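Local atomic coordinates of probable mRNA-capping enzyme (Acanthamoeba polyphaga mimivirus, PDB entry 3BGY), a protein that caps viral mRNA as a multifunctional enzyme, this N-terminal tunnel-type domain hydrolysing the 5'-triphosphate of RNA to a diphosphate before guanylyl transfer and methylation. Residues A[129-134]-A[146-151]. Numbering follows the deposited sequence.
Sequences RGSGKL and STEEIP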
loop_
_atom_site.group_PDB
_atom_site.type_symbol
_atom_site.label_atom_id
_atom_site.label_comp_id
_atom_site.label_asym_id
_atom_site.label_seq_id
_atom_site.Cartn_x
_atom_site.Cartn_y
_atom_site.Cartn_z
ATOM N N ARG A 129 3.153 -0.968 12.716
ATOM C CA ARG A 129 1.708 -1.075 12.759
ATOM C C ARG A 129 1.059 -0.579 14.046
ATOM O O ARG A 129 -0.157 -0.404 14.091
ATOM C CB ARG A 129 1.288 -2.500 12.414
ATOM C CG ARG A 129 1.599 -2.853 10.955
ATOM C CD ARG A 129 0.657 -3.910 10.398
ATOM N NE ARG A 129 0.719 -3.968 8.938
ATOM C CZ ARG A 129 0.240 -4.964 8.192
ATOM N NH1 ARG A 129 -0.352 -6.012 8.759
ATOM N NH2 ARG A 129 0.378 -4.929 6.870
ATOM N N GLY A 130 1.881 -0.262 15.046
ATOM C CA GLY A 130 1.365 0.199 16.324
ATOM C C GLY A 130 1.260 1.699 16.516
ATOM O O GLY A 130 0.579 2.145 17.440
ATOM N N SER A 131 1.886 2.478 15.634
ATOM C CA SER A 131 1.874 3.939 15.746
ATOM C C SER A 131 0.757 4.635 14.992
ATOM O O SER A 131 0.494 5.826 15.198
ATOM C CB SER A 131 3.200 4.499 15.254
ATOM O OG SER A 131 3.326 4.244 13.876
ATOM N N GLY A 132 0.128 3.889 14.100
ATOM C CA GLY A 132 -0.930 4.450 13.296
ATOM C C GLY A 132 -2.325 4.589 13.856
ATOM O O GLY A 132 -2.730 3.814 14.730
ATOM N N LYS A 133 -3.019 5.634 13.392
ATOM C CA LYS A 133 -4.401 5.888 13.769
ATOM C C LYS A 133 -5.234 5.460 12.556
ATOM O O LYS A 133 -4.845 5.668 11.410
ATOM C CB LYS A 133 -4.629 7.372 14.098
ATOM C CG LYS A 133 -6.051 7.714 14.558
ATOM C CD LYS A 133 -6.118 9.061 15.278
ATOM C CE LYS A 133 -7.569 9.506 15.511
ATOM N NZ LYS A 133 -8.373 8.563 16.339
ATOM N N LEU A 134 -6.343 4.792 12.822
ATOM C CA LEU A 134 -7.228 4.332 11.774
ATOM C C LEU A 134 -8.645 4.613 12.213
ATOM O O LEU A 134 -9.046 4.179 13.299
ATOM C CB LEU A 134 -7.060 2.815 11.561
ATOM C CG LEU A 134 -7.653 2.118 10.323
ATOM C CD1 LEU A 134 -6.783 0.929 9.975
ATOM C CD2 LEU A 134 -9.080 1.662 10.522
ATOM N N SER A 146 -3.451 6.603 9.020
ATOM C CA SER A 146 -2.154 7.232 9.039
ATOM C C SER A 146 -1.291 6.107 9.569
ATOM O O SER A 146 -1.741 5.342 10.438
ATOM C CB SER A 146 -2.111 8.422 9.993
ATOM O OG SER A 146 -0.922 9.175 9.801
ATOM N N THR A 147 -0.165 5.866 8.903
ATOM C CA THR A 147 0.767 4.862 9.390
ATOM C C THR A 147 2.222 5.192 9.114
ATOM O O THR A 147 2.537 5.872 8.128
ATOM C CB THR A 147 0.389 3.442 8.887
ATOM O OG1 THR A 147 1.119 2.457 9.626
ATOM C CG2 THR A 147 0.614 3.291 7.403
ATOM N N GLU A 148 3.088 4.692 9.991
ATOM C CA GLU A 148 4.527 4.916 9.883
ATOM C C GLU A 148 5.159 3.822 9.049
ATOM O O GLU A 148 5.053 2.644 9.384
ATOM C CB GLU A 148 5.134 4.939 11.275
ATOM C CG GLU A 148 6.583 5.357 11.327
ATOM C CD GLU A 148 7.186 5.212 12.728
ATOM O OE1 GLU A 148 6.477 4.785 13.668
ATOM O OE2 GLU A 148 8.363 5.550 12.876
ATOM N N GLU A 149 5.840 4.224 7.975
ATOM C CA GLU A 149 6.475 3.296 7.068
ATOM C C GLU A 149 7.835 3.883 6.793
ATOM O O GLU A 149 7.962 4.870 6.070
ATOM C CB GLU A 149 5.657 3.151 5.762
ATOM C CG GLU A 149 4.253 2.515 5.959
ATOM C CD GLU A 149 3.547 2.120 4.673
ATOM O OE1 GLU A 149 4.173 1.458 3.815
ATOM O OE2 GLU A 149 2.347 2.447 4.538
ATOM N N ILE A 150 8.862 3.244 7.344
ATOM C CA ILE A 150 10.232 3.734 7.185
ATOM C C ILE A 150 10.916 3.056 6.010
ATOM O O ILE A 150 11.129 1.846 6.028
ATOM C CB ILE A 150 11.021 3.502 8.509
ATOM C CG1 ILE A 150 10.272 4.163 9.671
ATOM C CG2 ILE A 150 12.468 4.049 8.379
ATOM C CD1 ILE A 150 10.859 3.916 11.057
ATOM N N PRO A 151 11.316 3.835 4.988
ATOM C CA PRO A 151 11.973 3.216 3.832
ATOM C C PRO A 151 13.441 2.995 4.120
ATOM O O PRO A 151 14.083 3.804 4.793
ATOM C CB PRO A 151 11.812 4.276 2.727
ATOM C CG PRO A 151 10.814 5.251 3.271
ATOM C CD PRO A 151 11.082 5.265 4.734
#
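Lys133 and Ser146 join the two arms of a β-hairpin where strand 132-134 runs antiparallel to strand 146-151, their short axes 4.8 Å apart at closest approach and their directions 153° apart. The firm backbone link is the hydrogen bond from Ser146 N to Lys133 O, 2.9 Å long and nearly straight at 172°. Residues 129-131 leave the strand line at a corner with helical backbone angles, interrupting the regular pairing until Asn128 meets Glu148.

Gly132 sits where that corner returns to the strand. Its CA lies 3.1 Å from Ser146 O and 4.3 Å from Thr147 CA, and a β-carbon here would collide with the Ser146 carbonyl, so the missing side chain lets the arms close up. Ser131 turns its short hydroxyl arm toward Glu148. Its OG is 3.2 Å from Glu148 OE1 and equally 3.2 Å from Glu148 CB, lying alongside the acid's chain; the carbonyl of Asn128 is a second, weak acceptor, so the hydroxyl proton may be used at either place. Glu148, itself partly exposed, has CG anti to its backbone N (chi1 -172°) and an extended chain that carries OE1 to this hydroxyl. Lys133 leads its long aliphatic chain away from the partner strand, its ammonium a long, weak ion partner of Glu22. Ser146 is small and buried, its OG weakly hydrogen-bonded to Glu37 O.

Helix 17-32 packs against this hairpin through Met26, which touches Lys133 and Ser146. Across strand 142-152, Thr147 bonds through its backbone to Glu37 of strand 36-42, while Glu148 and Ile150 form backbone hydrogen bonds with Asn128 and Tyr126, farther back on strand 122-136, continuing the hairpin into the closed antiparallel barrel of the triphosphatase tunnel.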